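Local coordinates for CRISPR protein (Archaeoglobus fulgidus, PDB 4MJK), which is a Cas5-family protein, probably a subunit of a type I-A Cascade complex that takes part in RNA-guided CRISPR defence, at residues G70-C76 and E124-R129. Numbering follows the deposited sequence.
Sequences GWKALNC and EAPKIR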
ATOM      1  N   GLY A  70       3.667 -18.107 -15.008  1.00 11.44           N
ATOM      2  CA  GLY A  70       4.072 -16.781 -15.456  1.00  8.89           C
ATOM      3  C   GLY A  70       2.991 -15.783 -15.081  1.00  9.95           C
ATOM      4  O   GLY A  70       1.873 -16.175 -14.740  1.00  9.04           O
ATOM      5  N   TRP A  71       3.310 -14.495 -15.148  1.00  8.08           N
ATOM      6  CA  TRP A  71       2.365 -13.473 -14.743  1.00  8.92           C
ATOM      7  C   TRP A  71       2.714 -12.172 -15.429  1.00  9.96           C
ATOM      8  O   TRP A  71       3.832 -12.000 -15.923  1.00  6.85           O
ATOM      9  CB  TRP A  71       2.392 -13.277 -13.218  1.00  7.28           C
ATOM     10  CG  TRP A  71       3.767 -12.935 -12.697  1.00  8.61           C
ATOM     11  CD1 TRP A  71       4.273 -11.684 -12.461  1.00 10.26           C
ATOM     12  CD2 TRP A  71       4.821 -13.858 -12.394  1.00  8.31           C
ATOM     13  NE1 TRP A  71       5.574 -11.779 -12.016  1.00 10.56           N
ATOM     14  CE2 TRP A  71       5.931 -13.106 -11.974  1.00  8.96           C
ATOM     15  CE3 TRP A  71       4.925 -15.255 -12.437  1.00  8.10           C
ATOM     16  CZ2 TRP A  71       7.125 -13.694 -11.579  1.00  8.99           C
ATOM     17  CZ3 TRP A  71       6.120 -15.843 -12.044  1.00 10.91           C
ATOM     18  CH2 TRP A  71       7.205 -15.061 -11.628  1.00  9.69           C
ATOM     19  N   LYS A  72       1.736 -11.269 -15.472  1.00  9.44           N
ATOM     20  CA  LYS A  72       1.929  -9.941 -16.025  1.00 10.82           C
ATOM     21  C   LYS A  72       0.941  -8.968 -15.398  1.00 10.53           C
ATOM     22  O   LYS A  72      -0.165  -9.355 -15.005  1.00 10.70           O
ATOM     23  CB  LYS A  72       1.760  -9.948 -17.549  1.00 11.65           C
ATOM     24  CG  LYS A  72       0.354 -10.261 -17.997  1.00 10.46           C
ATOM     25  CD  LYS A  72       0.273 -10.459 -19.502  1.00 12.82           C
ATOM     26  CE  LYS A  72      -1.145 -10.850 -19.911  1.00 15.67           C
ATOM     27  NZ  LYS A  72      -1.297 -11.083 -21.401  1.00 21.78           N
ATOM     28  N   ALA A  73       1.350  -7.709 -15.303  1.00 11.10           N
ATOM     29  CA  ALA A  73       0.489  -6.657 -14.781  1.00 15.01           C
ATOM     30  C   ALA A  73      -0.525  -6.348 -15.864  1.00 13.46           C
ATOM     31  O   ALA A  73      -0.192  -6.423 -17.033  1.00 13.35           O
ATOM     32  CB  ALA A  73       1.311  -5.407 -14.442  1.00 12.06           C
ATOM     33  N   LEU A  74      -1.760  -6.040 -15.472  1.00 13.24           N
ATOM     34  CA  LEU A  74      -2.789  -5.629 -16.414  1.00 14.10           C
ATOM     35  C   LEU A  74      -2.935  -4.116 -16.423  1.00 15.03           C
ATOM     36  O   LEU A  74      -3.279  -3.528 -17.443  1.00 18.22           O
ATOM     37  CB  LEU A  74      -4.137  -6.289 -16.061  1.00 15.81           C
ATOM     38  CG  LEU A  74      -4.079  -7.829 -16.065  1.00 16.63           C
ATOM     39  CD1 LEU A  74      -5.382  -8.471 -15.578  1.00 18.13           C
ATOM     40  CD2 LEU A  74      -3.716  -8.330 -17.447  1.00 14.51           C
ATOM     41  N   ASN A  75      -2.666  -3.472 -15.296  1.00 12.69           N
ATOM     42  CA  ASN A  75      -2.940  -2.041 -15.199  1.00 16.05           C
ATOM     43  C   ASN A  75      -2.115  -1.351 -14.121  1.00 15.67           C
ATOM     44  O   ASN A  75      -2.524  -0.331 -13.578  1.00 15.22           O
ATOM     45  CB  ASN A  75      -4.418  -1.820 -14.876  1.00 15.17           C
ATOM     46  CG  ASN A  75      -4.757  -2.252 -13.468  1.00 18.37           C
ATOM     47  OD1 ASN A  75      -4.020  -3.034 -12.864  1.00 16.03           O
ATOM     48  ND2 ASN A  75      -5.840  -1.723 -12.919  1.00 20.01           N
ATOM     49  N   CYS A  76      -0.961  -1.909 -13.790  1.00 12.70           N
ATOM     50  CA  CYS A  76      -0.225  -1.383 -12.652  1.00 14.76           C
ATOM     51  C   CYS A  76       1.275  -1.537 -12.827  1.00 15.36           C
ATOM     52  O   CYS A  76       1.754  -2.262 -13.713  1.00 13.15           O
ATOM     53  CB  CYS A  76      -0.695  -2.045 -11.343  1.00 12.92           C
ATOM     54  SG  CYS A  76      -0.369  -3.833 -11.218  1.00 14.23           S
ATOM     55  N   GLU A 124      -8.744   1.915 -11.575  1.00 24.54           N
ATOM     56  CA  GLU A 124      -9.092   0.633 -10.964  1.00 25.16           C
ATOM     57  C   GLU A 124      -8.048   0.205  -9.950  1.00 22.01           C
ATOM     58  O   GLU A 124      -6.917   0.698  -9.951  1.00 20.62           O
ATOM     59  CB  GLU A 124      -9.195  -0.457 -12.019  1.00 26.53           C
ATOM     60  CG  GLU A 124     -10.121  -0.154 -13.164  1.00 31.58           C
ATOM     61  CD  GLU A 124     -10.263  -1.353 -14.070  1.00 41.52           C
ATOM     62  OE1 GLU A 124      -9.401  -1.534 -14.964  1.00 41.84           O
ATOM     63  OE2 GLU A 124     -11.221  -2.130 -13.864  1.00 48.45           O
ATOM     64  N   ALA A 125      -8.431  -0.733  -9.093  1.00 20.61           N
ATOM     65  CA  ALA A 125      -7.485  -1.374  -8.196  1.00 20.53           C
ATOM     66  C   ALA A 125      -6.420  -2.083  -9.053  1.00 14.33           C
ATOM     67  O   ALA A 125      -6.692  -2.503 -10.168  1.00 14.24           O
ATOM     68  CB  ALA A 125      -8.213  -2.367  -7.313  1.00 18.50           C
ATOM     69  N   PRO A 126      -5.190  -2.184  -8.544  1.00 15.71           N
ATOM     70  CA  PRO A 126      -4.140  -2.818  -9.356  1.00 14.88           C
ATOM     71  C   PRO A 126      -4.386  -4.321  -9.534  1.00 14.09           C
ATOM     72  O   PRO A 126      -4.741  -5.004  -8.570  1.00 13.34           O
ATOM     73  CB  PRO A 126      -2.873  -2.577  -8.539  1.00 13.24           C
ATOM     74  CG  PRO A 126      -3.355  -2.325  -7.148  1.00 15.63           C
ATOM     75  CD  PRO A 126      -4.686  -1.676  -7.260  1.00 13.95           C
ATOM     76  N   LYS A 127      -4.186  -4.818 -10.750  1.00 12.07           N
ATOM     77  CA  LYS A 127      -4.462  -6.206 -11.078  1.00 12.18           C
ATOM     78  C   LYS A 127      -3.275  -6.889 -11.749  1.00 12.40           C
ATOM     79  O   LYS A 127      -2.573  -6.279 -12.550  1.00 11.32           O
ATOM     80  CB  LYS A 127      -5.671  -6.293 -12.020  1.00 13.82           C
ATOM     81  CG  LYS A 127      -7.001  -5.987 -11.342  1.00 19.22           C
ATOM     82  CD  LYS A 127      -8.167  -6.270 -12.290  1.00 23.44           C
ATOM     83  CE  LYS A 127      -8.100  -5.371 -13.516  1.00 28.64           C
ATOM     84  NZ  LYS A 127      -8.967  -5.867 -14.639  1.00 36.77           N
ATOM     85  N   ILE A 128      -3.075  -8.159 -11.414  1.00 10.29           N
ATOM     86  CA  ILE A 128      -2.058  -8.997 -12.049  1.00 11.36           C
ATOM     87  C   ILE A 128      -2.717 -10.284 -12.541  1.00 13.41           C
ATOM     88  O   ILE A 128      -3.591 -10.819 -11.862  1.00 11.51           O
ATOM     89  CB  ILE A 128      -0.923  -9.369 -11.040  1.00 11.98           C
ATOM     90  CG1 ILE A 128      -0.187  -8.101 -10.583  1.00 11.93           C
ATOM     91  CG2 ILE A 128       0.054 -10.377 -11.684  1.00 10.87           C
ATOM     92  CD1 ILE A 128       0.865  -8.349  -9.516  1.00 13.89           C
ATOM     93  N   ARG A 129      -2.331 -10.756 -13.728  1.00 11.38           N
ATOM     94  CA  ARG A 129      -2.839 -12.022 -14.247  1.00 11.26           C
ATOM     95  C   ARG A 129      -1.765 -13.110 -14.171  1.00 11.55           C
ATOM     96  O   ARG A 129      -0.630 -12.903 -14.635  1.00 11.15           O
ATOM     97  CB  ARG A 129      -3.323 -11.867 -15.697  1.00 12.36           C
ATOM     98  CG  ARG A 129      -3.825 -13.195 -16.319  1.00 15.66           C
ATOM     99  CD  ARG A 129      -4.441 -13.002 -17.727  1.00 13.31           C
ATOM    100  NE  ARG A 129      -5.565 -12.068 -17.686  1.00 17.06           N
ATOM    101  CZ  ARG A 129      -5.943 -11.305 -18.707  1.00 22.75           C
ATOM    102  NH1 ARG A 129      -5.289 -11.369 -19.856  1.00 25.58           N
ATOM    103  NH2 ARG A 129      -6.971 -10.476 -18.583  1.00 21.91           N
TER
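Lys72 and Arg129 pair antiparallel through two backbone hydrogen bonds, Lys72 N to Arg129 O (3.0 Å) and Arg129 N to Lys72 O (2.9 Å), and a third runs from Leu74 N to Lys127 O (3.0 Å). The pairing joins edge strand 66-73 of the antiparallel sheet to strand 127-134. Past Ala73, the side-chain amide of Asn75 bonds to the facing backbone in place of strand pairing. With CG between the backbone N and the carbonyl carbon (chi1 70°), it reaches across to 125-127. OD1 receives Lys127 N (2.8 Å) on a lone pair. ND2 gives an almost straight bond to Ala125 O (3.0 Å), which lies in the amide plane. An alanine here would probably leave Lys127 N and Ala125 O without these mates. Leu74 crosses Arg129 at about a right angle, and its CD2 lies over one guanidinium face, 3.9 Å from Arg129 CZ. Lys72 runs alongside Arg129, pointing the same way. Lys72 makes salt bridges to Asp177 and Glu258, and Arg129 to Asp7, which probably offsets their like charges. On the face of Ala73 and Ile128, Ile128 CG2 touches Trp71 CB (4.0 Å); nearby, Cys76 CB meets Pro126 CB (3.6 Å). One side thus carries charge, with Leu74 against the guanidinium; the other is mainly apolar.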